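Local coordinates for protein putative (Helicobacter pylori J99, PDB 4R7K) that is of unknown function but belongs to the SRPBCC family, whose helix-grip fold commonly encloses a deep pocket for hydrophobic ligands, at residues G131-V143 with I153-L167. Numbering follows the deposited sequence. Where two conformers were deposited one is given.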
loop_
_atom_site.group_PDB
_atom_site.type_symbol
_atom_site.label_atom_id
_atom_site.label_comp_id
_atom_site.label_asym_id
_atom_site.label_seq_id
_atom_site.Cartn_x
_atom_site.Cartn_y
_atom_site.Cartn_z
ATOM N N GLY A 131 1.346 29.549 3.881
ATOM C CA GLY A 131 0.538 29.475 2.668
ATOM C C GLY A 131 -0.070 28.115 2.415
ATOM O O GLY A 131 -0.634 27.505 3.305
ATOM N N ASP A 132 0.075 27.617 1.192
ATOM C CA ASP A 132 -0.511 26.320 0.837
ATOM C C ASP A 132 0.227 25.106 1.407
ATOM O O ASP A 132 -0.228 23.984 1.216
ATOM C CB ASP A 132 -0.658 26.184 -0.693
ATOM C CG ASP A 132 -1.724 27.120 -1.268
ATOM O OD1 ASP A 132 -2.370 27.845 -0.487
ATOM O OD2 ASP A 132 -1.923 27.117 -2.500
ATOM N N GLU A 133 1.347 25.339 2.090
ATOM C CA GLU A 133 2.135 24.259 2.688
ATOM C C GLU A 133 1.795 24.026 4.168
ATOM O O GLU A 133 2.267 23.064 4.772
ATOM C CB GLU A 133 3.621 24.578 2.556
ATOM C CG GLU A 133 4.161 24.462 1.140
ATOM C CD GLU A 133 5.396 25.316 0.937
ATOM O OE1 GLU A 133 6.505 24.756 0.821
ATOM O OE2 GLU A 133 5.250 26.555 0.944
ATOM N N TYR A 134 0.993 24.910 4.742
ATOM C CA TYR A 134 0.622 24.801 6.147
ATOM C C TYR A 134 -0.376 23.664 6.364
ATOM O O TYR A 134 -1.386 23.587 5.683
ATOM C CB TYR A 134 0.020 26.090 6.676
ATOM C CG TYR A 134 -0.390 25.966 8.125
ATOM C CD1 TYR A 134 0.580 25.866 9.124
ATOM C CD2 TYR A 134 -1.728 25.941 8.506
ATOM C CE1 TYR A 134 0.245 25.750 10.457
ATOM C CE2 TYR A 134 -2.076 25.826 9.855
ATOM C CZ TYR A 134 -1.076 25.727 10.820
ATOM O OH TYR A 134 -1.355 25.616 12.157
ATOM N N LEU A 135 -0.078 22.803 7.322
ATOM C CA LEU A 135 -0.919 21.645 7.673
ATOM C C LEU A 135 -1.107 21.609 9.181
ATOM O O LEU A 135 -0.143 21.743 9.924
ATOM C CB LEU A 135 -0.249 20.352 7.241
ATOM C CG LEU A 135 -0.969 19.044 7.529
ATOM C CD1 LEU A 135 -2.334 19.048 6.875
ATOM C CD2 LEU A 135 -0.167 17.839 7.044
ATOM N N GLU A 136 -2.349 21.449 9.631
ATOM C CA GLU A 136 -2.636 21.338 11.057
ATOM C C GLU A 136 -3.513 20.126 11.219
ATOM O O GLU A 136 -4.437 19.954 10.440
ATOM C CB GLU A 136 -3.323 22.599 11.596
ATOM C CG GLU A 136 -3.416 22.644 13.108
ATOM C CD GLU A 136 -4.136 23.885 13.618
ATOM O OE1 GLU A 136 -4.774 24.568 12.813
ATOM O OE2 GLU A 136 -4.084 24.165 14.824
ATOM N N VAL A 137 -3.212 19.286 12.217
ATOM C CA VAL A 137 -3.971 18.052 12.462
ATOM C C VAL A 137 -4.344 17.852 13.949
ATOM O O VAL A 137 -3.763 18.491 14.834
ATOM C CB VAL A 137 -3.179 16.814 11.978
ATOM C CG1 VAL A 137 -2.639 17.055 10.561
ATOM C CG2 VAL A 137 -2.004 16.449 12.911
ATOM N N TYR A 138 -5.303 16.967 14.192
ATOM C CA TYR A 138 -5.699 16.550 15.545
ATOM C C TYR A 138 -5.719 15.037 15.479
ATOM O O TYR A 138 -6.528 14.452 14.747
ATOM C CB TYR A 138 -7.049 17.120 15.911
ATOM C CG TYR A 138 -7.477 16.890 17.353
ATOM C CD1 TYR A 138 -7.148 17.798 18.358
ATOM C CD2 TYR A 138 -8.273 15.815 17.699
ATOM C CE1 TYR A 138 -7.562 17.594 19.672
ATOM C CE2 TYR A 138 -8.665 15.601 19.021
ATOM C CZ TYR A 138 -8.322 16.492 19.994
ATOM O OH TYR A 138 -8.752 16.264 21.296
ATOM N N HIS A 139 -4.794 14.393 16.177
ATOM C CA HIS A 139 -4.648 12.943 16.118
ATOM C C HIS A 139 -5.056 12.351 17.464
ATOM O O HIS A 139 -4.440 12.609 18.476
ATOM C CB HIS A 139 -3.198 12.648 15.861
ATOM C CG HIS A 139 -2.891 11.208 15.633
ATOM N ND1 HIS A 139 -1.683 10.791 15.122
ATOM C CD2 HIS A 139 -3.664 10.100 15.723
ATOM C CE1 HIS A 139 -1.688 9.475 15.012
ATOM N NE2 HIS A 139 -2.879 9.033 15.371
ATOM N N ALA A 140 -6.116 11.558 17.451
ATOM C CA ALA A 140 -6.693 11.045 18.678
ATOM C C ALA A 140 -6.566 9.542 18.734
ATOM O O ALA A 140 -6.532 8.830 17.683
ATOM C CB ALA A 140 -8.149 11.445 18.770
ATOM N N TRP A 141 -6.528 9.064 19.960
ATOM C CA TRP A 141 -6.370 7.673 20.240
ATOM C C TRP A 141 -7.314 7.265 21.332
ATOM O O TRP A 141 -7.555 8.031 22.307
ATOM C CB TRP A 141 -4.938 7.380 20.739
ATOM C CG TRP A 141 -3.805 7.650 19.805
ATOM C CD1 TRP A 141 -3.252 8.869 19.520
ATOM C CD2 TRP A 141 -3.027 6.680 19.085
ATOM N NE1 TRP A 141 -2.188 8.712 18.656
ATOM C CE2 TRP A 141 -2.031 7.383 18.374
ATOM C CE3 TRP A 141 -3.060 5.277 18.989
ATOM C CZ2 TRP A 141 -1.120 6.740 17.539
ATOM C CZ3 TRP A 141 -2.160 4.640 18.138
ATOM C CH2 TRP A 141 -1.187 5.364 17.455
ATOM N N LEU A 142 -7.802 6.033 21.214
ATOM C CA LEU A 142 -8.639 5.418 22.221
ATOM C C LEU A 142 -8.201 3.978 22.361
ATOM O O LEU A 142 -8.320 3.189 21.410
ATOM C CB LEU A 142 -10.112 5.499 21.824
ATOM C CG LEU A 142 -11.120 5.242 22.961
ATOM C CD1 LEU A 142 -12.489 5.790 22.542
ATOM C CD2 LEU A 142 -11.180 3.751 23.254
ATOM N N VAL A 143 -7.665 3.649 23.536
ATOM C CA VAL A 143 -7.202 2.294 23.855
ATOM C C VAL A 143 -8.125 1.792 24.964
ATOM O O VAL A 143 -8.286 2.484 25.974
ATOM C CB VAL A 143 -5.737 2.284 24.369
ATOM C CG1 VAL A 143 -5.286 0.842 24.647
ATOM C CG2 VAL A 143 -4.766 2.900 23.365
ATOM N N ILE A 153 -7.564 -0.833 19.949
ATOM C CA ILE A 153 -6.801 0.372 19.712
ATOM C C ILE A 153 -7.416 1.088 18.506
ATOM O O ILE A 153 -7.359 0.593 17.376
ATOM C CB ILE A 153 -5.291 0.109 19.448
ATOM C CG1 ILE A 153 -4.704 -0.805 20.499
ATOM C CG2 ILE A 153 -4.547 1.439 19.421
ATOM C CD1 ILE A 153 -3.296 -1.302 20.212
ATOM N N LEU A 154 -7.993 2.250 18.758
ATOM C CA LEU A 154 -8.621 3.053 17.734
ATOM C C LEU A 154 -7.832 4.307 17.611
ATOM O O LEU A 154 -7.601 4.990 18.629
ATOM C CB LEU A 154 -10.045 3.435 18.140
ATOM C CG LEU A 154 -10.817 4.429 17.225
ATOM C CD1 LEU A 154 -11.194 3.813 15.901
ATOM C CD2 LEU A 154 -12.083 4.908 17.913
ATOM N N THR A 155 -7.400 4.627 16.383
ATOM C CA THR A 155 -6.754 5.876 16.150
ATOM C C THR A 155 -7.384 6.598 14.925
ATOM O O THR A 155 -7.606 6.013 13.845
ATOM C CB THR A 155 -5.230 5.752 16.058
ATOM O OG1 THR A 155 -4.661 7.064 16.133
ATOM C CG2 THR A 155 -4.800 5.079 14.766
ATOM N N GLN A 156 -7.660 7.874 15.114
ATOM C CA GLN A 156 -8.322 8.695 14.111
ATOM C C GLN A 156 -7.685 10.032 14.061
ATOM O O GLN A 156 -7.302 10.577 15.093
ATOM C CB GLN A 156 -9.817 8.840 14.415
ATOM C CG GLN A 156 -10.566 7.538 14.469
ATOM C CD GLN A 156 -12.056 7.689 14.715
ATOM O OE1 GLN A 156 -12.516 8.534 15.491
ATOM N NE2 GLN A 156 -12.820 6.859 14.048
ATOM N N GLU A 157 -7.519 10.569 12.846
ATOM C CA GLU A 157 -6.901 11.868 12.673
ATOM C C GLU A 157 -7.746 12.706 11.705
ATOM O O GLU A 157 -8.201 12.213 10.645
ATOM C CB GLU A 157 -5.472 11.746 12.095
ATOM C CG GLU A 157 -4.760 13.076 11.907
ATOM C CD GLU A 157 -3.249 12.945 11.622
ATOM O OE1 GLU A 157 -2.759 13.687 10.759
ATOM O OE2 GLU A 157 -2.548 12.096 12.229
ATOM N N SER A 158 -7.885 13.971 12.069
ATOM C CA SER A 158 -8.604 14.975 11.297
ATOM C C SER A 158 -7.557 16.023 10.926
ATOM O O SER A 158 -6.792 16.478 11.797
ATOM C CB SER A 158 -9.714 15.568 12.191
ATOM O OG SER A 158 -10.467 16.575 11.520
ATOM N N GLN A 159 -7.549 16.444 9.665
ATOM C CA GLN A 159 -6.527 17.317 9.142
ATOM C C GLN A 159 -7.133 18.512 8.395
ATOM O O GLN A 159 -8.144 18.371 7.669
ATOM C CB GLN A 159 -5.643 16.553 8.153
ATOM C CG GLN A 159 -5.037 15.258 8.650
ATOM C CD GLN A 159 -4.147 14.569 7.593
ATOM O OE1 GLN A 159 -4.440 14.588 6.408
ATOM N NE2 GLN A 159 -3.061 13.946 8.045
ATOM N N SER A 160 -6.490 19.657 8.543
ATOM C CA SER A 160 -6.919 20.873 7.861
ATOM C C SER A 160 -5.745 21.555 7.146
ATOM O O SER A 160 -4.639 21.659 7.689
ATOM C CB SER A 160 -7.547 21.851 8.847
ATOM O OG SER A 160 -8.736 21.289 9.396
ATOM N N GLY A 161 -6.019 22.072 5.954
ATOM C CA GLY A 161 -5.021 22.779 5.164
ATOM C C GLY A 161 -4.997 22.234 3.763
ATOM O O GLY A 161 -5.560 21.154 3.495
ATOM N N VAL A 162 -4.338 22.966 2.869
ATOM C CA VAL A 162 -4.270 22.563 1.475
ATOM C C VAL A 162 -3.568 21.215 1.293
ATOM O O VAL A 162 -3.990 20.439 0.463
ATOM C CB VAL A 162 -3.647 23.657 0.577
ATOM C CG1 VAL A 162 -3.371 23.118 -0.816
ATOM C CG2 VAL A 162 -4.572 24.861 0.478
ATOM N N PRO A 163 -2.519 20.917 2.085
ATOM C CA PRO A 163 -1.913 19.601 1.892
ATOM C C PRO A 163 -2.836 18.442 2.299
ATOM O O PRO A 163 -2.678 17.345 1.777
ATOM C CB PRO A 163 -0.679 19.643 2.792
ATOM C CG PRO A 163 -0.346 21.103 2.914
ATOM C CD PRO A 163 -1.688 21.767 2.951
ATOM N N ALA A 164 -3.765 18.685 3.227
ATOM C CA ALA A 164 -4.707 17.659 3.658
ATOM C C ALA A 164 -5.676 17.350 2.541
ATOM O O ALA A 164 -6.050 16.195 2.326
ATOM C CB ALA A 164 -5.432 18.096 4.924
ATOM N N LYS A 165 -6.067 18.371 1.790
ATOM C CA LYS A 165 -6.916 18.131 0.650
ATOM C C LYS A 165 -6.193 17.183 -0.334
ATOM O O LYS A 165 -6.805 16.280 -0.887
ATOM C CB LYS A 165 -7.263 19.429 -0.049
ATOM C CG LYS A 165 -8.082 20.391 0.786
ATOM C CD LYS A 165 -8.442 21.622 -0.037
ATOM C CE LYS A 165 -9.077 22.710 0.816
ATOM N NZ LYS A 165 -9.536 23.859 -0.021
ATOM N N ALA A 166 -4.892 17.382 -0.524
ATOM C CA ALA A 166 -4.113 16.500 -1.395
ATOM C C ALA A 166 -4.011 15.099 -0.805
ATOM O O ALA A 166 -4.168 14.105 -1.520
ATOM C CB ALA A 166 -2.726 17.056 -1.647
ATOM N N LEU A 167 -3.754 15.015 0.499
ATOM C CA LEU A 167 -3.614 13.708 1.134
ATOM C C LEU A 167 -4.910 12.916 1.051
ATOM O O LEU A 167 -4.884 11.688 0.948
ATOM C CB LEU A 167 -3.135 13.828 2.555
ATOM C CG LEU A 167 -1.703 14.336 2.725
ATOM C CD1 LEU A 167 -1.416 14.672 4.184
ATOM C CD2 LEU A 167 -0.689 13.331 2.176
HETATM O O HOH W 1 -2.552 25.168 3.986
#
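E136 pairs with S160, Y138 with S158, A140 with Q156 and L142 with L154 as hydrogen-bonded pairs of an antiparallel beta hairpin, strand 136-143 against strand 153-160, whose axes approach to 4.7 Å at 169°. The hairpin lies in an antiparallel sheet consistent with the helix-grip fold of the SRPBCC superfamily; V137, H139, W141, V143, I153, T155, E157 and Q159 line the face that helix 174-190 partly covers. On it, T155 sits over W141: CB lies 3.8 Å from the centroid of the six-membered ring, over its face, a CH-pi contact. The hydroxyl of T155, its OG1 anti to the backbone N (chi1 -167°), accepts from H139 NE2 at 2.8 Å in the imidazole plane, although the N-H points off line (136°), and donates to A140 O. That carbonyl also takes Q156 N from its opposite face, so two bonds grip one oxygen. H139 stacks in addition on H179 of helix 174-190. E157 OE2 lies over the H139 ring, 3.3 Å from ND1, but the angle is too poor for a hydrogen bond; OE1 instead receives Q159 NE2 at 2.7 Å, which arrives from above the carboxylate plane, while V137 CG1 packs alongside Q159 CG. Leading into the helix, G161 occupies the N-cap position of helix 162-169 at backbone angles that suit glycine. L135 CD1 meets A164 CB at 3.8 Å. One water joins the 131-134 segment to the helix start, donating to G131 O and Y134 O and accepting from V162 N at 3.0 Å.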